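Ribonuclease (Nicotiana glutinosa, PDB 1IYB) probably cleaves RNA as a ribonuclease of the T2 family, and binds guanosine-5'-monophosphate in a guanine-recognising pocket. Local coordinates at residues A[16-24]-A[200-208]; A[125-136]-A[148-156]. All coordinates share one frame; numbering follows the deposited sequence.

Contact 1 ties residues 16-24, close to the start of the chain, to the C-terminal residues 200-208, while contact 2 packs helix 127-133 on helix 145-156 and falls between those two ends in sequence. Their centres are about 16 Å apart, and they meet directly: Ile203 CD1 lies 3.6 Å from Ile148 CD1, and Phe205 packs against both Leu131 and Ile136. Strand 172-182 of the four-stranded antiparallel sheet is shared ground, touched by Ser20 and Pro206 from contact 1 and by Leu127 and Ile152 from contact 2. The C-terminal tail thus joins the helix pair to helix 18-21, just after Gln16 of the guanine site.

Contact 1 of 2, residues A[16-24]-A[200-208]; sequences QWPGSYCDT and GSSIEFPTF. With 5GP (guanosine-5'-monophosphate), chain C.
Trp17 and Pro206 hold the C-terminal tail to the short helix 18-21. CG of Trp17 lies opposite the backbone N (chi1 177°), which carries the indole from CB out to the tail. Phe205 turns its edge to one indole face, CE1 against CG and CD2, in an edge-to-face stack with planes at 63°. CD1 packs 4.0 Å from Pro206 CG, NE1 donates to Pro206 O at 2.8 Å (N-H...O 149°), CZ2 lies 4.1 Å from Phe208 CB, and the outermost CH2 packs on Leu128 of contact 2. Cutting the indole back to an alanine would probably strand Pro206 O without this donor and leave Phe205 without the face its edge packs on. Next door, Pro18 CB stands 3.6 Å from the Phe208 ring centroid, almost on the normal, a CH-pi contact. Gln16 OE1 accepts from N1 at 2.8 Å and N2 at 3.2 Å of 5GP, NE2 donates to its O6, and the Tyr21 ring lies with one face over the base. The carboxylate of Phe208 forms a salt bridge with Lys35 and a hydrogen bond with Ser38. The helix follows strand 10-16 directly, with Ser20 OG hydrogen-bonded to Leu174 O of strand 172-182, while the tail continues from strand 202-204.

Contact 2 of 2, residues A[125-136]-A[148-156]; sequences INLLEILQGAGI and IKNAIRSAI
Ile130 and Ile152 mark the crossing, their CA atoms 6.4 Å apart, where the axes of helix segments 127-133 and 148-156 approach to 9.1 Å at an angle of 110°. This is a steep helix-helix packing with a knob-into-hole at its centre, on the helical layer that lies against the antiparallel sheet of this T2-family ribonuclease. The knob is Ile130, set among Ala151, Ile152, Ala155 and Ile156. Its two branches divide the work. CG2, opposite the backbone N, reaches Ala155 CB at 3.6 Å and also lies against Ala151 O and the flank of Ile152. The other branch, CG1 (chi1 -70°), carries CD1 to Ile156 CG2 at 3.8 Å, the two side chains crossing at about a right angle. The small side chains of Ala151 and Ala155 probably help the isoleucine to settle there.

Beside the knob, Leu131 sends CD2 into a group formed by Ile148 CG2, Ala151 CB and Ile152 CG1. Leu127 extends this apolar seam on the sheet side, its CD2 4.0 Å from Ile152 CD1, and both residues also touch Ile177 of strand 172-182. Ile125 and Ile156 likewise both rest on Ile179 of that strand, while Ile148 packs on Ile162 of strand 161-166. No hydrogen bond joins the two segments.

Both ends of helix 127-133 are capped: Asn126 OD1 accepts from Glu129 N at the start, and a Schellman motif with Gly135 at C-prime closes the other end. That turn brings Ile136 back to the interface, with CD1 against Ile148 and Ala151. Close by, two methyl groups meet, Ala134 CB and Ala151 CB, 3.8 Å apart.

Contact 1 of 2, residues A[16-24]-A[200-208]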
ATOM      1  N   GLN A  16      14.681  13.484  -0.803  1.00  5.40           N
ATOM      2  CA  GLN A  16      14.900  13.198  -2.217  1.00  5.92           C
ATOM      3  C   GLN A  16      15.783  14.246  -2.880  1.00  6.14           C
ATOM      4  O   GLN A  16      15.759  15.422  -2.505  1.00  6.15           O
ATOM      5  CB  GLN A  16      13.553  13.146  -2.960  1.00  6.56           C
ATOM      6  CG  GLN A  16      12.751  14.452  -2.887  1.00  9.64           C
ATOM      7  CD  GLN A  16      11.509  14.452  -3.776  1.00 12.18           C
ATOM      8  OE1 GLN A  16      11.154  13.435  -4.374  1.00 13.25           O
ATOM      9  NE2 GLN A  16      10.841  15.600  -3.861  1.00 11.47           N
ATOM     10  N   TRP A  17      16.566  13.811  -3.864  1.00  6.40           N
ATOM     11  CA  TRP A  17      17.422  14.720  -4.609  1.00  6.45           C
ATOM     12  C   TRP A  17      16.656  15.121  -5.869  1.00  6.88           C
ATOM     13  O   TRP A  17      16.376  14.285  -6.723  1.00  6.43           O
ATOM     14  CB  TRP A  17      18.739  14.043  -5.001  1.00  7.11           C
ATOM     15  CG  TRP A  17      19.592  14.948  -5.826  1.00  6.30           C
ATOM     16  CD1 TRP A  17      20.003  14.745  -7.116  1.00  7.32           C
ATOM     17  CD2 TRP A  17      20.077  16.240  -5.447  1.00  7.68           C
ATOM     18  NE1 TRP A  17      20.707  15.838  -7.563  1.00  9.27           N
ATOM     19  CE2 TRP A  17      20.769  16.770  -6.560  1.00  8.77           C
ATOM     20  CE3 TRP A  17      19.992  17.006  -4.275  1.00  8.29           C
ATOM     21  CZ2 TRP A  17      21.370  18.034  -6.536  1.00  7.83           C
ATOM     22  CZ3 TRP A  17      20.591  18.264  -4.249  1.00  8.42           C
ATOM     23  CH2 TRP A  17      21.272  18.765  -5.378  1.00  9.20           C
ATOM     24  N   PRO A  18      16.299  16.407  -5.995  1.00  8.12           N
ATOM     25  CA  PRO A  18      15.554  16.849  -7.177  1.00  8.27           C
ATOM     26  C   PRO A  18      16.207  16.525  -8.521  1.00  8.22           C
ATOM     27  O   PRO A  18      15.514  16.238  -9.500  1.00  8.41           O
ATOM     28  CB  PRO A  18      15.374  18.353  -6.939  1.00  8.95           C
ATOM     29  CG  PRO A  18      16.507  18.709  -6.023  1.00 11.65           C
ATOM     30  CD  PRO A  18      16.556  17.535  -5.082  1.00  7.35           C
ATOM     31  N   GLY A  19      17.533  16.560  -8.567  1.00  8.52           N
ATOM     32  CA  GLY A  19      18.218  16.256  -9.813  1.00  8.58           C
ATOM     33  C   GLY A  19      17.972  14.841 -10.311  1.00  9.65           C
ATOM     34  O   GLY A  19      18.066  14.574 -11.511  1.00 11.63           O
ATOM     35  N   SER A  20      17.656  13.927  -9.396  1.00  7.82           N
ATOM     36  CA  SER A  20      17.405  12.536  -9.756  1.00  7.68           C
ATOM     37  C   SER A  20      15.927  12.239  -9.975  1.00  8.64           C
ATOM     38  O   SER A  20      15.565  11.230 -10.579  1.00  9.41           O
ATOM     39  CB  SER A  20      17.964  11.606  -8.678  1.00  8.38           C
ATOM     40  OG  SER A  20      19.382  11.638  -8.692  1.00  8.82           O
ATOM     41  N   TYR A  21      15.064  13.106  -9.463  1.00  9.01           N
ATOM     42  CA  TYR A  21      13.636  12.909  -9.659  1.00 10.17           C
ATOM     43  C   TYR A  21      13.260  13.478 -11.024  1.00 10.40           C
ATOM     44  O   TYR A  21      12.316  13.018 -11.665  1.00 12.74           O
ATOM     45  CB  TYR A  21      12.834  13.647  -8.583  1.00 11.18           C
ATOM     46  CG  TYR A  21      11.342  13.380  -8.644  1.00 10.94           C
ATOM     47  CD1 TYR A  21      10.780  12.308  -7.958  1.00 12.58           C
ATOM     48  CD2 TYR A  21      10.498  14.192  -9.402  1.00 11.13           C
ATOM     49  CE1 TYR A  21       9.412  12.048  -8.020  1.00 13.12           C
ATOM     50  CE2 TYR A  21       9.125  13.940  -9.473  1.00 12.41           C
ATOM     51  CZ  TYR A  21       8.594  12.869  -8.777  1.00 13.42           C
ATOM     52  OH  TYR A  21       7.241  12.626  -8.815  1.00 17.20           O
ATOM     53  N   CYS A  22      14.028  14.466 -11.469  1.00 11.86           N
ATOM     54  CA  CYS A  22      13.755  15.159 -12.723  1.00 12.55           C
ATOM     55  C   CYS A  22      14.514  14.782 -13.991  1.00 14.33           C
ATOM     56  O   CYS A  22      14.294  15.397 -15.034  1.00 14.28           O
ATOM     57  CB  CYS A  22      13.925  16.659 -12.501  1.00 13.20           C
ATOM     58  SG  CYS A  22      12.580  17.449 -11.565  1.00 13.56           S
ATOM     59  N   ASP A  23      15.395  13.789 -13.929  1.00 14.72           N
ATOM     60  CA  ASP A  23      16.151  13.418 -15.122  1.00 15.40           C
ATOM     61  C   ASP A  23      15.865  12.008 -15.629  1.00 16.40           C
ATOM     62  O   ASP A  23      16.713  11.394 -16.280  1.00 17.72           O
ATOM     63  CB  ASP A  23      17.650  13.583 -14.856  1.00 14.61           C
ATOM     64  CG  ASP A  23      18.170  12.594 -13.838  1.00 14.68           C
ATOM     65  OD1 ASP A  23      17.340  11.946 -13.171  1.00 15.49           O
ATOM     66  OD2 ASP A  23      19.405  12.469 -13.700  1.00 12.79           O
ATOM     67  N   THR A  24      14.673  11.497 -15.339  1.00 17.22           N
ATOM     68  CA  THR A  24      14.300  10.162 -15.789  1.00 19.60           C
ATOM     69  C   THR A  24      13.463  10.280 -17.059  1.00 20.83           C
ATOM     70  O   THR A  24      13.295  11.375 -17.600  1.00 20.10           O
ATOM     71  CB  THR A  24      13.472   9.412 -14.730  1.00 20.16           C
ATOM     72  OG1 THR A  24      12.161   9.986 -14.651  1.00 19.89           O
ATOM     73  CG2 THR A  24      14.145   9.500 -13.367  1.00 19.12           C
ATOM     74  N   GLY A 200      24.413   0.797  -7.483  1.00 22.45           N
ATOM     75  CA  GLY A 200      25.601   0.115  -7.956  1.00 22.88           C
ATOM     76  C   GLY A 200      26.724   0.514  -7.017  1.00 23.46           C
ATOM     77  O   GLY A 200      26.516   1.351  -6.136  1.00 22.86           O
ATOM     78  N   SER A 201      27.904  -0.074  -7.183  1.00 22.81           N
ATOM     79  CA  SER A 201      29.040   0.257  -6.327  1.00 22.52           C
ATOM     80  C   SER A 201      29.388   1.742  -6.451  1.00 20.94           C
ATOM     81  O   SER A 201      29.819   2.372  -5.484  1.00 20.64           O
ATOM     82  CB  SER A 201      30.253  -0.600  -6.703  1.00 23.25           C
ATOM     83  OG  SER A 201      30.592  -0.429  -8.068  1.00 28.15           O
ATOM     84  N   SER A 202      29.207   2.287  -7.652  1.00 19.95           N
ATOM     85  CA  SER A 202      29.469   3.699  -7.910  1.00 19.03           C
ATOM     86  C   SER A 202      28.213   4.284  -8.547  1.00 17.47           C
ATOM     87  O   SER A 202      27.633   3.681  -9.455  1.00 17.23           O
ATOM     88  CB  SER A 202      30.664   3.870  -8.854  1.00 20.51           C
ATOM     89  OG  SER A 202      30.379   3.351 -10.140  1.00 25.49           O
ATOM     90  N   ILE A 203      27.797   5.452  -8.071  1.00 14.94           N
ATOM     91  CA  ILE A 203      26.592   6.096  -8.583  1.00 14.19           C
ATOM     92  C   ILE A 203      26.765   7.575  -8.901  1.00 13.39           C
ATOM     93  O   ILE A 203      27.605   8.258  -8.316  1.00 13.08           O
ATOM     94  CB  ILE A 203      25.424   5.951  -7.582  1.00 15.08           C
ATOM     95  CG1 ILE A 203      25.802   6.591  -6.244  1.00 15.54           C
ATOM     96  CG2 ILE A 203      25.077   4.480  -7.402  1.00 16.76           C
ATOM     97  CD1 ILE A 203      24.710   6.507  -5.180  1.00 16.23           C
ATOM     98  N   GLU A 204      25.948   8.063  -9.829  1.00 12.40           N
ATOM     99  CA  GLU A 204      25.994   9.460 -10.237  1.00 13.29           C
ATOM    100  C   GLU A 204      25.218  10.364  -9.285  1.00 11.91           C
ATOM    101  O   GLU A 204      24.215   9.955  -8.704  1.00 11.55           O
ATOM    102  CB  GLU A 204      25.413   9.620 -11.648  1.00 14.78           C
ATOM    103  CG  GLU A 204      25.169  11.074 -12.038  1.00 19.42           C
ATOM    104  CD  GLU A 204      24.347  11.228 -13.304  1.00 22.99           C
ATOM    105  OE1 GLU A 204      23.287  10.572 -13.421  1.00 24.74           O
ATOM    106  OE2 GLU A 204      24.754  12.021 -14.179  1.00 27.00           O
ATOM    107  N   PHE A 205      25.700  11.592  -9.128  1.00 11.43           N
ATOM    108  CA  PHE A 205      25.053  12.600  -8.291  1.00 11.47           C
ATOM    109  C   PHE A 205      24.810  13.717  -9.309  1.00 11.68           C
ATOM    110  O   PHE A 205      25.606  14.649  -9.430  1.00 12.64           O
ATOM    111  CB  PHE A 205      26.008  13.056  -7.177  1.00 11.42           C
ATOM    112  CG  PHE A 205      25.354  13.888  -6.092  1.00  9.74           C
ATOM    113  CD1 PHE A 205      23.972  14.057  -6.041  1.00  9.28           C
ATOM    114  CD2 PHE A 205      26.134  14.487  -5.106  1.00 10.13           C
ATOM    115  CE1 PHE A 205      23.379  14.812  -5.022  1.00  9.56           C
ATOM    116  CE2 PHE A 205      25.555  15.243  -4.084  1.00 10.52           C
ATOM    117  CZ  PHE A 205      24.173  15.405  -4.044  1.00 10.57           C
ATOM    118  N   PRO A 206      23.699  13.625 -10.060  1.00 11.65           N
ATOM    119  CA  PRO A 206      23.331  14.601 -11.091  1.00 11.89           C
ATOM    120  C   PRO A 206      23.098  16.032 -10.640  1.00 12.65           C
ATOM    121  O   PRO A 206      22.614  16.286  -9.541  1.00 13.47           O
ATOM    122  CB  PRO A 206      22.081  13.986 -11.714  1.00 13.06           C
ATOM    123  CG  PRO A 206      21.435  13.325 -10.553  1.00 12.69           C
ATOM    124  CD  PRO A 206      22.611  12.647  -9.866  1.00 12.81           C
ATOM    125  N   THR A 207      23.452  16.969 -11.509  1.00 13.94           N
ATOM    126  CA  THR A 207      23.258  18.379 -11.219  1.00 15.39           C
ATOM    127  C   THR A 207      21.760  18.643 -11.306  1.00 15.84           C
ATOM    128  O   THR A 207      21.025  17.868 -11.915  1.00 18.82           O
ATOM    129  CB  THR A 207      23.941  19.267 -12.274  1.00 17.16           C
ATOM    130  OG1 THR A 207      23.291  19.077 -13.538  1.00 21.08           O
ATOM    131  CG2 THR A 207      25.407  18.900 -12.417  1.00 16.44           C
ATOM    132  N   PHE A 208      21.305  19.723 -10.683  1.00 15.75           N
ATOM    133  CA  PHE A 208      19.897  20.083 -10.755  1.00 17.09           C
ATOM    134  C   PHE A 208      19.808  21.535 -11.198  1.00 18.76           C
ATOM    135  O   PHE A 208      20.378  22.388 -10.487  1.00 13.00           O
ATOM    136  CB  PHE A 208      19.200  19.911  -9.402  1.00 14.11           C
ATOM    137  CG  PHE A 208      17.744  20.297  -9.426  1.00 11.80           C
ATOM    138  CD1 PHE A 208      16.859  19.663 -10.292  1.00 11.08           C
ATOM    139  CD2 PHE A 208      17.266  21.312  -8.605  1.00 11.87           C
ATOM    140  CE1 PHE A 208      15.514  20.037 -10.342  1.00 12.16           C
ATOM    141  CE2 PHE A 208      15.924  21.696  -8.647  1.00 10.12           C
ATOM    142  CZ  PHE A 208      15.049  21.057  -9.516  1.00 11.15           C
ATOM    143  OXT PHE A 208      19.185  21.796 -12.250  1.00 21.18           O
TER
HETATM  144  P   5GP C1295       5.201   7.572  -0.520  1.00 17.27           P
HETATM  145  O1P 5GP C1295       4.654   6.309  -0.019  1.00 22.43           O
HETATM  146  O2P 5GP C1295       5.291   8.630   0.562  1.00 17.29           O
HETATM  147  O3P 5GP C1295       6.599   7.336  -1.191  1.00 15.46           O
HETATM  148  O5' 5GP C1295       4.303   8.224  -1.725  1.00 23.32           O
HETATM  149  C5' 5GP C1295       4.769   9.399  -2.486  1.00 23.26           C
HETATM  150  C4' 5GP C1295       3.790   9.881  -3.584  1.00 23.80           C
HETATM  151  O4' 5GP C1295       3.731  11.372  -3.468  1.00 22.23           O
HETATM  152  C3' 5GP C1295       4.138   9.668  -5.055  1.00 25.00           C
HETATM  153  O3' 5GP C1295       3.750   8.399  -5.560  1.00 27.95           O
HETATM  154  C2' 5GP C1295       3.411  10.799  -5.792  1.00 22.11           C
HETATM  155  O2' 5GP C1295       2.055  10.443  -6.138  1.00 25.46           O
HETATM  156  C1' 5GP C1295       3.481  11.944  -4.796  1.00 19.37           C
HETATM  157  N9  5GP C1295       4.389  13.103  -5.068  1.00 13.15           N
HETATM  158  C8  5GP C1295       4.080  14.425  -5.304  1.00 12.91           C
HETATM  159  N7  5GP C1295       5.112  15.238  -5.406  1.00 10.16           N
HETATM  160  C5  5GP C1295       6.198  14.359  -5.220  1.00 10.74           C
HETATM  161  C6  5GP C1295       7.601  14.657  -5.221  1.00  9.86           C
HETATM  162  O6  5GP C1295       8.145  15.743  -5.387  1.00  9.06           O
HETATM  163  N1  5GP C1295       8.385  13.483  -4.996  1.00 11.19           N
HETATM  164  C2  5GP C1295       7.848  12.213  -4.799  1.00 13.01           C
HETATM  165  N2  5GP C1295       8.772  11.249  -4.606  1.00 11.66           N
HETATM  166  N3  5GP C1295       6.531  11.930  -4.796  1.00 12.50           N
HETATM  167  C4  5GP C1295       5.766  13.054  -5.014  1.00 12.57           C
HETATM  168  O   HOH W   1      19.515  16.148 -13.325  1.00 25.60           O

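Contact 2 of 2, residues A[125-136]-A[148-156]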
ATOM      1  N   ILE A 125      19.634  17.769   9.498  1.00 10.92           N
ATOM      2  CA  ILE A 125      20.373  16.926   8.567  1.00 10.55           C
ATOM      3  C   ILE A 125      20.444  17.529   7.166  1.00 10.80           C
ATOM      4  O   ILE A 125      19.661  17.168   6.284  1.00  9.71           O
ATOM      5  CB  ILE A 125      19.710  15.537   8.493  1.00 10.32           C
ATOM      6  CG1 ILE A 125      19.531  14.988   9.911  1.00 12.25           C
ATOM      7  CG2 ILE A 125      20.553  14.591   7.650  1.00 12.70           C
ATOM      8  CD1 ILE A 125      18.696  13.740   9.988  1.00 13.82           C
ATOM      9  N   ASN A 126      21.382  18.453   6.970  1.00 10.10           N
ATOM     10  CA  ASN A 126      21.562  19.101   5.672  1.00  9.94           C
ATOM     11  C   ASN A 126      22.481  18.205   4.852  1.00  9.45           C
ATOM     12  O   ASN A 126      23.708  18.294   4.947  1.00  9.10           O
ATOM     13  CB  ASN A 126      22.205  20.476   5.847  1.00 11.22           C
ATOM     14  CG  ASN A 126      22.176  21.299   4.572  1.00 14.26           C
ATOM     15  OD1 ASN A 126      22.392  20.780   3.480  1.00 13.59           O
ATOM     16  ND2 ASN A 126      21.919  22.596   4.710  1.00 17.41           N
ATOM     17  N   LEU A 127      21.879  17.342   4.045  1.00  8.36           N
ATOM     18  CA  LEU A 127      22.627  16.392   3.236  1.00  8.95           C
ATOM     19  C   LEU A 127      23.539  17.010   2.188  1.00  9.94           C
ATOM     20  O   LEU A 127      24.652  16.533   1.981  1.00 10.17           O
ATOM     21  CB  LEU A 127      21.659  15.417   2.574  1.00  7.91           C
ATOM     22  CG  LEU A 127      20.886  14.556   3.571  1.00  7.48           C
ATOM     23  CD1 LEU A 127      19.770  13.817   2.850  1.00  7.97           C
ATOM     24  CD2 LEU A 127      21.837  13.581   4.254  1.00  8.18           C
ATOM     25  N   LEU A 128      23.080  18.063   1.521  1.00 10.14           N
ATOM     26  CA  LEU A 128      23.913  18.695   0.507  1.00  9.55           C
ATOM     27  C   LEU A 128      25.197  19.216   1.140  1.00  9.40           C
ATOM     28  O   LEU A 128      26.287  18.991   0.619  1.00  9.20           O
ATOM     29  CB  LEU A 128      23.171  19.848  -0.170  1.00 11.73           C
ATOM     30  CG  LEU A 128      23.977  20.575  -1.256  1.00 13.97           C
ATOM     31  CD1 LEU A 128      24.221  19.638  -2.425  1.00 15.66           C
ATOM     32  CD2 LEU A 128      23.226  21.816  -1.714  1.00 16.50           C
ATOM     33  N   GLU A 129      25.072  19.904   2.271  1.00  8.33           N
ATOM     34  CA  GLU A 129      26.248  20.447   2.943  1.00 10.64           C
ATOM     35  C   GLU A 129      27.170  19.367   3.489  1.00  9.76           C
ATOM     36  O   GLU A 129      28.389  19.518   3.461  1.00 10.12           O
ATOM     37  CB  GLU A 129      25.836  21.407   4.058  1.00 12.75           C
ATOM     38  CG  GLU A 129      25.331  22.743   3.524  1.00 19.46           C
ATOM     39  CD  GLU A 129      25.107  23.764   4.620  1.00 23.39           C
ATOM     40  OE1 GLU A 129      24.239  23.529   5.480  1.00 27.78           O
ATOM     41  OE2 GLU A 129      25.802  24.804   4.621  1.00 28.19           O
ATOM     42  N   ILE A 130      26.592  18.282   3.990  1.00  9.43           N
ATOM     43  CA  ILE A 130      27.388  17.183   4.514  1.00  8.21           C
ATOM     44  C   ILE A 130      28.193  16.564   3.376  1.00  9.54           C
ATOM     45  O   ILE A 130      29.398  16.345   3.498  1.00 10.27           O
ATOM     46  CB  ILE A 130      26.496  16.082   5.136  1.00  9.09           C
ATOM     47  CG1 ILE A 130      25.871  16.585   6.438  1.00  9.08           C
ATOM     48  CG2 ILE A 130      27.315  14.816   5.375  1.00  8.90           C
ATOM     49  CD1 ILE A 130      24.776  15.681   6.969  1.00 10.91           C
ATOM     50  N   LEU A 131      27.524  16.298   2.260  1.00  8.77           N
ATOM     51  CA  LEU A 131      28.192  15.684   1.127  1.00  8.72           C
ATOM     52  C   LEU A 131      29.234  16.592   0.493  1.00  9.67           C
ATOM     53  O   LEU A 131      30.348  16.154   0.211  1.00  8.58           O
ATOM     54  CB  LEU A 131      27.157  15.226   0.092  1.00  8.17           C
ATOM     55  CG  LEU A 131      26.303  14.054   0.603  1.00  8.20           C
ATOM     56  CD1 LEU A 131      25.205  13.719  -0.396  1.00  9.76           C
ATOM     57  CD2 LEU A 131      27.193  12.841   0.852  1.00  9.87           C
ATOM     58  N   GLN A 132      28.897  17.860   0.284  1.00 10.45           N
ATOM     59  CA  GLN A 132      29.869  18.756  -0.324  1.00 12.15           C
ATOM     60  C   GLN A 132      31.047  18.990   0.618  1.00 12.24           C
ATOM     61  O   GLN A 132      32.161  19.274   0.170  1.00 13.04           O
ATOM     62  CB  GLN A 132      29.194  20.070  -0.740  1.00 13.45           C
ATOM     63  CG  GLN A 132      28.181  19.858  -1.872  1.00 17.53           C
ATOM     64  CD  GLN A 132      27.775  21.137  -2.584  1.00 18.52           C
ATOM     65  OE1 GLN A 132      27.101  21.995  -2.017  1.00 22.88           O
ATOM     66  NE2 GLN A 132      28.191  21.269  -3.840  1.00 21.59           N
ATOM     67  N   GLY A 133      30.810  18.833   1.917  1.00 11.97           N
ATOM     68  CA  GLY A 133      31.875  19.006   2.887  1.00 12.65           C
ATOM     69  C   GLY A 133      32.916  17.908   2.749  1.00 12.72           C
ATOM     70  O   GLY A 133      34.055  18.051   3.201  1.00 15.22           O
ATOM     71  N   ALA A 134      32.521  16.807   2.116  1.00 12.87           N
ATOM     72  CA  ALA A 134      33.412  15.673   1.907  1.00 11.48           C
ATOM     73  C   ALA A 134      33.861  15.567   0.449  1.00 11.11           C
ATOM     74  O   ALA A 134      34.424  14.554   0.036  1.00 11.37           O
ATOM     75  CB  ALA A 134      32.719  14.379   2.338  1.00 13.17           C
ATOM     76  N   GLY A 135      33.607  16.613  -0.332  1.00 10.37           N
ATOM     77  CA  GLY A 135      34.015  16.600  -1.726  1.00 10.74           C
ATOM     78  C   GLY A 135      33.087  15.841  -2.657  1.00 10.97           C
ATOM     79  O   GLY A 135      33.476  15.473  -3.764  1.00 14.26           O
ATOM     80  N   ILE A 136      31.861  15.603  -2.205  1.00 11.66           N
ATOM     81  CA  ILE A 136      30.864  14.891  -2.997  1.00 11.06           C
ATOM     82  C   ILE A 136      29.832  15.927  -3.433  1.00 12.31           C
ATOM     83  O   ILE A 136      28.970  16.323  -2.653  1.00 12.34           O
ATOM     84  CB  ILE A 136      30.196  13.776  -2.152  1.00 10.16           C
ATOM     85  CG1 ILE A 136      31.276  12.802  -1.664  1.00 10.47           C
ATOM     86  CG2 ILE A 136      29.140  13.042  -2.971  1.00  9.55           C
ATOM     87  CD1 ILE A 136      30.787  11.747  -0.685  1.00 11.60           C
ATOM     88  N   ILE A 148      29.523   7.937   0.159  1.00  7.62           N
ATOM     89  CA  ILE A 148      28.322   8.699   0.470  1.00  7.80           C
ATOM     90  C   ILE A 148      27.804   8.315   1.856  1.00  8.27           C
ATOM     91  O   ILE A 148      27.495   9.180   2.679  1.00  8.47           O
ATOM     92  CB  ILE A 148      27.229   8.441  -0.603  1.00  8.53           C
ATOM     93  CG1 ILE A 148      27.695   8.995  -1.955  1.00 10.72           C
ATOM     94  CG2 ILE A 148      25.905   9.081  -0.189  1.00  8.38           C
ATOM     95  CD1 ILE A 148      26.814   8.589  -3.126  1.00 13.05           C
ATOM     96  N   LYS A 149      27.725   7.015   2.113  1.00  7.74           N
ATOM     97  CA  LYS A 149      27.256   6.523   3.405  1.00  8.15           C
ATOM     98  C   LYS A 149      28.153   6.989   4.547  1.00  7.89           C
ATOM     99  O   LYS A 149      27.673   7.475   5.571  1.00  8.35           O
ATOM    100  CB  LYS A 149      27.228   4.993   3.413  1.00  9.49           C
ATOM    101  CG  LYS A 149      26.167   4.356   2.544  1.00 12.73           C
ATOM    102  CD  LYS A 149      26.286   2.842   2.615  1.00 15.10           C
ATOM    103  CE  LYS A 149      25.183   2.146   1.841  1.00 15.98           C
ATOM    104  NZ  LYS A 149      25.277   0.665   1.993  1.00 19.70           N
ATOM    105  N   ASN A 150      29.461   6.843   4.365  1.00  8.92           N
ATOM    106  CA  ASN A 150      30.403   7.209   5.414  1.00  9.77           C
ATOM    107  C   ASN A 150      30.548   8.703   5.663  1.00 10.43           C
ATOM    108  O   ASN A 150      30.815   9.118   6.790  1.00  9.98           O
ATOM    109  CB  ASN A 150      31.761   6.559   5.139  1.00 11.95           C
ATOM    110  CG  ASN A 150      31.690   5.039   5.188  1.00 16.09           C
ATOM    111  OD1 ASN A 150      30.859   4.473   5.902  1.00 18.25           O
ATOM    112  ND2 ASN A 150      32.566   4.374   4.444  1.00 18.05           N
ATOM    113  N   ALA A 151      30.364   9.515   4.627  1.00  9.38           N
ATOM    114  CA  ALA A 151      30.448  10.958   4.797  1.00  8.97           C
ATOM    115  C   ALA A 151      29.303  11.373   5.719  1.00  8.89           C
ATOM    116  O   ALA A 151      29.470  12.200   6.613  1.00  9.86           O
ATOM    117  CB  ALA A 151      30.318  11.655   3.448  1.00  8.31           C
ATOM    118  N   ILE A 152      28.135  10.777   5.499  1.00  8.99           N
ATOM    119  CA  ILE A 152      26.967  11.084   6.313  1.00  8.55           C
ATOM    120  C   ILE A 152      27.112  10.531   7.730  1.00  8.82           C
ATOM    121  O   ILE A 152      26.794  11.212   8.703  1.00  9.54           O
ATOM    122  CB  ILE A 152      25.690  10.531   5.646  1.00  7.94           C
ATOM    123  CG1 ILE A 152      25.454  11.277   4.327  1.00  9.61           C
ATOM    124  CG2 ILE A 152      24.496  10.682   6.583  1.00  9.01           C
ATOM    125  CD1 ILE A 152      24.432  10.619   3.427  1.00 10.66           C
ATOM    126  N   ARG A 153      27.611   9.305   7.846  1.00  9.10           N
ATOM    127  CA  ARG A 153      27.791   8.699   9.160  1.00 10.39           C
ATOM    128  C   ARG A 153      28.751   9.518  10.020  1.00 10.98           C
ATOM    129  O   ARG A 153      28.503   9.736  11.203  1.00 10.62           O
ATOM    130  CB  ARG A 153      28.314   7.269   9.024  1.00 10.54           C
ATOM    131  CG  ARG A 153      28.438   6.554  10.359  1.00 11.71           C
ATOM    132  CD  ARG A 153      28.938   5.133  10.183  1.00 14.72           C
ATOM    133  NE  ARG A 153      30.276   5.089   9.602  1.00 14.84           N
ATOM    134  CZ  ARG A 153      30.947   3.967   9.365  1.00 18.73           C
ATOM    135  NH1 ARG A 153      30.405   2.792   9.660  1.00 20.03           N
ATOM    136  NH2 ARG A 153      32.161   4.020   8.830  1.00 19.45           N
ATOM    137  N   SER A 154      29.850   9.973   9.426  1.00 11.25           N
ATOM    138  CA  SER A 154      30.824  10.763  10.169  1.00 12.43           C
ATOM    139  C   SER A 154      30.225  12.084  10.642  1.00 13.08           C
ATOM    140  O   SER A 154      30.596  12.603  11.696  1.00 14.76           O
ATOM    141  CB  SER A 154      32.053  11.052   9.300  1.00 13.25           C
ATOM    142  OG  SER A 154      32.730   9.856   8.965  1.00 16.46           O
ATOM    143  N   ALA A 155      29.294  12.621   9.861  1.00 11.70           N
ATOM    144  CA  ALA A 155      28.665  13.892  10.188  1.00 13.05           C
ATOM    145  C   ALA A 155      27.566  13.829  11.241  1.00 13.33           C
ATOM    146  O   ALA A 155      27.591  14.590  12.208  1.00 16.58           O
ATOM    147  CB  ALA A 155      28.122  14.540   8.915  1.00 12.54           C
ATOM    148  N   ILE A 156      26.600  12.934  11.062  1.00 12.77           N
ATOM    149  CA  ILE A 156      25.492  12.841  12.005  1.00 12.99           C
ATOM    150  C   ILE A 156      25.627  11.737  13.047  1.00 11.26           C
ATOM    151  O   ILE A 156      24.870  11.707  14.019  1.00 13.00           O
ATOM    152  CB  ILE A 156      24.147  12.672  11.264  1.00 13.68           C
ATOM    153  CG1 ILE A 156      24.064  11.290  10.615  1.00 13.59           C
ATOM    154  CG2 ILE A 156      24.007  13.755  10.206  1.00 15.62           C
ATOM    155  CD1 ILE A 156      22.731  11.016   9.950  1.00 14.95           C
TER